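Local coordinates for protein class D beta-lactamase (Fusobacterium nucleatum subsp. polymorphum, PDB 4IED) that probably hydrolyses beta-lactam antibiotics to substituted beta-amino acids, as a class D beta-lactamase of the penicillin-binding transpeptidase fold, at residues Lys112-Met123 / Ile137-Leu146. Numbering follows the deposited sequence.
Sequences KKLARELGKERM and IGSEIDKFWL
Bent at chi3 (-63°) in the conformer described, one of two modelled, the side chain of Arg-116 swings its guanidinium round to Asp-142, whose carboxylate is set between its own backbone N and carbonyl carbon (chi1 79°). In this conformer NH1 of Arg-116 lies 2.8 Å from OD2 of Asp-142 in a salt bridge that takes the anti lone pair of that oxygen. The acceptor sits in the guanidinium plane, although the two flat groups are turned 71° apart. The other oxygen, OD1, receives a hydrogen bond from a water that in turn accepts one from NZ of Lys-112, so both carboxylate oxygens are engaged. Lys-112 reaches that water as an extended chain that crosses the Asp-142 side chain at a slant, with CE 3.4 Å from the backbone O of Asp-142.

CD1 of Ile-141 packs against the backbone at the helix kink after Gly-119, 3.5 Å from the N of Lys-120. The extended Lys-120 side chain passes Ile-137 in the opposite direction and delivers NZ to the carbonyl O of Gly-138, 2.6 Å away, within a type II' turn. Deeper in, Met-123, bent at chi2 and chi3, touches CZ of Phe-144 with its CG at 3.5 Å, while SD lies at the ring edge in a Met-aromatic contact, 5.1 Å from the centroid. CG1 of Ile-137 and CE3 of Trp-145 lie over opposite faces of this ring. CB of Ala-115 packs obliquely against CZ3 of Trp-145 (3.7 Å).

The indole NE1 of Trp-145 hydrogen-bonds the carboxylated lysine at position 60, joining this packing to the class D active site. The loop lies along one side of helix 108-130, ahead of helix 154-165, while Leu-114, Leu-118 and Met-123 rest on helix 62-69.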
loop_
_atom_site.group_PDB
_atom_site.type_symbol
_atom_site.label_atom_id
_atom_site.label_comp_id
_atom_site.label_asym_id
_atom_site.label_seq_id
_atom_site.Cartn_x
_atom_site.Cartn_y
_atom_site.Cartn_z
ATOM N N LYS A 112 -2.679 4.147 14.280
ATOM C CA LYS A 112 -3.508 5.282 14.796
ATOM C C LYS A 112 -2.618 6.063 15.827
ATOM O O LYS A 112 -2.613 7.291 15.834
ATOM C CB LYS A 112 -4.765 4.763 15.399
ATOM C CG LYS A 112 -5.738 4.297 14.396
ATOM C CD LYS A 112 -7.070 3.902 15.039
ATOM C CE LYS A 112 -8.152 3.642 14.026
ATOM N NZ LYS A 112 -9.462 3.337 14.593
ATOM N N LYS A 113 -1.923 5.373 16.718
ATOM C CA LYS A 113 -1.004 6.044 17.627
ATOM C C LYS A 113 0.038 6.863 16.888
ATOM O O LYS A 113 0.302 8.034 17.241
ATOM C CB LYS A 113 -0.307 4.986 18.490
ATOM C CG LYS A 113 0.713 5.525 19.486
ATOM C CD LYS A 113 1.268 4.396 20.322
ATOM C CE LYS A 113 2.222 4.879 21.339
ATOM N NZ LYS A 113 1.637 5.980 22.171
ATOM N N LEU A 114 0.641 6.292 15.834
ATOM C CA LEU A 114 1.570 7.049 15.009
ATOM C C LEU A 114 0.968 8.343 14.448
ATOM O O LEU A 114 1.558 9.411 14.536
ATOM C CB LEU A 114 2.091 6.153 13.889
ATOM C CG LEU A 114 3.200 6.766 12.996
ATOM C CD1 LEU A 114 4.356 7.233 13.732
ATOM C CD2 LEU A 114 3.589 5.846 11.919
ATOM N N ALA A 115 -0.228 8.203 13.864
ATOM C CA ALA A 115 -0.928 9.362 13.274
ATOM C C ALA A 115 -1.144 10.424 14.337
ATOM O O ALA A 115 -0.957 11.610 14.111
ATOM C CB ALA A 115 -2.205 8.932 12.563
ATOM N N ARG A 116 -1.686 10.005 15.459
ATOM C CA ARG A 116 -1.964 10.991 16.502
ATOM C C ARG A 116 -0.712 11.726 16.960
ATOM O O ARG A 116 -0.745 12.951 17.192
ATOM C CB ARG A 116 -2.577 10.348 17.732
ATOM C CG ARG A 116 -3.937 9.813 17.468
ATOM C CD ARG A 116 -4.447 9.280 18.755
ATOM N NE ARG A 116 -3.724 8.175 19.360
ATOM C CZ ARG A 116 -4.071 6.914 19.230
ATOM N NH1 ARG A 116 -5.127 6.552 18.435
ATOM N NH2 ARG A 116 -3.452 6.027 20.013
ATOM N N GLU A 117 0.403 10.987 17.158
ATOM C CA GLU A 117 1.670 11.621 17.626
ATOM C C GLU A 117 2.165 12.566 16.565
ATOM O O GLU A 117 2.652 13.649 16.868
ATOM C CB GLU A 117 2.677 10.549 18.014
ATOM C CG GLU A 117 2.231 9.828 19.274
ATOM C CD GLU A 117 3.206 8.876 19.853
ATOM O OE1 GLU A 117 2.726 8.078 20.708
ATOM O OE2 GLU A 117 4.417 8.955 19.492
ATOM N N LEU A 118 2.088 12.174 15.287
ATOM C CA LEU A 118 2.446 13.109 14.211
ATOM C C LEU A 118 1.650 14.425 14.291
ATOM O O LEU A 118 2.216 15.496 14.279
ATOM C CB LEU A 118 2.300 12.480 12.845
ATOM C CG LEU A 118 3.474 11.554 12.448
ATOM C CD1 LEU A 118 2.963 10.649 11.279
ATOM C CD2 LEU A 118 4.679 12.317 11.992
ATOM N N GLY A 119 0.361 14.267 14.475
ATOM C CA GLY A 119 -0.557 15.410 14.490
ATOM C C GLY A 119 -0.901 15.938 13.125
ATOM O O GLY A 119 -0.207 15.695 12.146
ATOM N N LYS A 120 -1.974 16.743 13.047
ATOM C CA LYS A 120 -2.422 17.201 11.752
ATOM C C LYS A 120 -1.385 17.976 10.924
ATOM O O LYS A 120 -1.243 17.813 9.692
ATOM C CB LYS A 120 -3.718 17.981 11.895
ATOM C CG LYS A 120 -4.362 18.302 10.547
ATOM C CD LYS A 120 -5.843 18.756 10.570
ATOM C CE LYS A 120 -6.311 18.976 9.154
ATOM N NZ LYS A 120 -7.684 19.434 9.025
ATOM N N GLU A 121 -0.717 18.915 11.562
ATOM C CA GLU A 121 0.213 19.745 10.837
ATOM C C GLU A 121 1.324 18.924 10.184
ATOM O O GLU A 121 1.627 19.083 9.000
ATOM C CB GLU A 121 0.803 20.865 11.737
ATOM C CG GLU A 121 1.840 21.753 11.095
ATOM C CD GLU A 121 2.339 22.914 12.025
ATOM O OE1 GLU A 121 2.259 24.080 11.615
ATOM O OE2 GLU A 121 2.829 22.698 13.151
ATOM N N ARG A 122 1.918 18.043 10.937
ATOM C CA ARG A 122 3.074 17.261 10.389
ATOM C C ARG A 122 2.561 16.217 9.429
ATOM O O ARG A 122 3.194 15.936 8.390
ATOM C CB ARG A 122 3.880 16.594 11.495
ATOM C CG ARG A 122 4.657 17.596 12.325
ATOM C CD ARG A 122 5.676 16.960 13.261
ATOM N NE ARG A 122 5.004 16.171 14.278
ATOM C CZ ARG A 122 5.699 15.683 15.317
ATOM N NH1 ARG A 122 7.059 15.838 15.410
ATOM N NH2 ARG A 122 5.044 15.045 16.253
ATOM N N MET A 123 1.389 15.650 9.676
ATOM C CA MET A 123 0.856 14.703 8.761
ATOM C C MET A 123 0.551 15.371 7.409
ATOM O O MET A 123 0.823 14.859 6.349
ATOM C CB MET A 123 -0.453 14.057 9.289
ATOM C CG MET A 123 -1.000 12.909 8.457
ATOM S SD MET A 123 0.068 11.455 8.274
ATOM C CE MET A 123 -0.330 10.681 9.832
ATOM N N ILE A 137 -7.042 15.372 4.928
ATOM C CA ILE A 137 -7.046 14.811 6.253
ATOM C C ILE A 137 -8.402 15.023 6.945
ATOM O O ILE A 137 -8.711 14.332 7.935
ATOM C CB ILE A 137 -5.850 15.260 7.125
ATOM C CG1 ILE A 137 -4.567 14.726 6.461
ATOM C CG2 ILE A 137 -6.063 14.880 8.597
ATOM C CD1 ILE A 137 -3.421 15.447 7.139
ATOM N N GLY A 138 -9.182 16.044 6.590
ATOM C CA GLY A 138 -10.445 16.269 7.366
ATOM C C GLY A 138 -10.118 16.613 8.811
ATOM O O GLY A 138 -9.148 17.257 9.137
ATOM N N SER A 139 -10.977 16.138 9.717
ATOM C CA SER A 139 -10.904 16.419 11.128
ATOM C C SER A 139 -10.824 15.151 11.962
ATOM O O SER A 139 -11.200 15.193 13.153
ATOM C CB SER A 139 -12.158 17.229 11.533
ATOM O OG SER A 139 -13.344 16.516 11.306
ATOM N N GLU A 140 -10.254 14.075 11.439
ATOM C CA GLU A 140 -10.157 12.759 12.126
ATOM C C GLU A 140 -8.723 12.270 11.871
ATOM O O GLU A 140 -8.414 11.594 10.907
ATOM C CB GLU A 140 -11.152 11.728 11.590
ATOM C CG GLU A 140 -12.608 12.072 11.904
ATOM C CD GLU A 140 -13.041 11.828 13.295
ATOM O OE1 GLU A 140 -12.271 11.180 14.036
ATOM O OE2 GLU A 140 -14.134 12.278 13.682
ATOM N N ILE A 141 -7.842 12.672 12.762
ATOM C CA ILE A 141 -6.379 12.428 12.585
ATOM C C ILE A 141 -6.080 10.955 12.601
ATOM O O ILE A 141 -5.061 10.612 11.996
ATOM C CB ILE A 141 -5.505 13.209 13.638
ATOM C CG1 ILE A 141 -4.026 13.186 13.250
ATOM C CG2 ILE A 141 -5.725 12.691 15.004
ATOM C CD1 ILE A 141 -3.616 13.845 12.019
ATOM N N ASP A 142 -6.910 10.078 13.199
ATOM C CA ASP A 142 -6.593 8.658 13.135
ATOM C C ASP A 142 -7.555 7.810 12.322
ATOM O O ASP A 142 -7.551 6.561 12.448
ATOM C CB ASP A 142 -6.220 8.124 14.492
ATOM C CG ASP A 142 -7.360 7.844 15.397
ATOM O OD1 ASP A 142 -8.532 8.167 15.066
ATOM O OD2 ASP A 142 -7.070 7.416 16.572
ATOM N N LYS A 143 -8.325 8.475 11.465
ATOM C CA LYS A 143 -9.289 7.772 10.602
ATOM C C LYS A 143 -9.233 8.187 9.164
ATOM O O LYS A 143 -9.943 7.626 8.326
ATOM C CB LYS A 143 -10.729 7.896 11.076
ATOM C CG LYS A 143 -10.986 7.502 12.488
ATOM C CD LYS A 143 -12.430 7.884 12.862
ATOM C CE LYS A 143 -12.690 7.777 14.321
ATOM N NZ LYS A 143 -14.112 7.844 14.605
ATOM N N PHE A 144 -8.469 9.257 8.813
ATOM C CA PHE A 144 -8.617 9.868 7.493
ATOM C C PHE A 144 -8.296 8.990 6.332
ATOM O O PHE A 144 -8.736 9.284 5.275
ATOM C CB PHE A 144 -7.813 11.197 7.397
ATOM C CG PHE A 144 -6.309 11.017 7.537
ATOM C CD1 PHE A 144 -5.545 10.772 6.425
ATOM C CD2 PHE A 144 -5.652 11.148 8.764
ATOM C CE1 PHE A 144 -4.179 10.527 6.513
ATOM C CE2 PHE A 144 -4.303 10.881 8.872
ATOM C CZ PHE A 144 -3.560 10.648 7.732
ATOM N N TRP A 145 -7.394 7.998 6.535
ATOM C CA TRP A 145 -7.038 7.080 5.471
ATOM C C TRP A 145 -7.958 5.854 5.366
ATOM O O TRP A 145 -7.822 5.062 4.447
ATOM C CB TRP A 145 -5.615 6.572 5.634
ATOM C CG TRP A 145 -5.453 5.698 6.915
ATOM C CD1 TRP A 145 -5.409 4.375 6.980
ATOM C CD2 TRP A 145 -5.109 6.180 8.244
ATOM N NE1 TRP A 145 -5.193 3.958 8.244
ATOM C CE2 TRP A 145 -4.985 5.039 9.067
ATOM C CE3 TRP A 145 -4.887 7.445 8.796
ATOM C CZ2 TRP A 145 -4.636 5.107 10.423
ATOM C CZ3 TRP A 145 -4.542 7.534 10.104
ATOM C CH2 TRP A 145 -4.407 6.346 10.938
ATOM N N LEU A 146 -8.910 5.686 6.302
ATOM C CA LEU A 146 -9.774 4.510 6.349
ATOM C C LEU A 146 -11.225 4.720 6.067
ATOM O O LEU A 146 -11.966 3.774 5.691
ATOM C CB LEU A 146 -9.508 3.686 7.635
ATOM C CG LEU A 146 -9.628 4.371 8.885
ATOM C CD1 LEU A 146 -11.006 4.256 9.438
ATOM C CD2 LEU A 146 -8.608 3.741 9.918
HETATM O O HOH W 1 -10.091 5.938 15.866
#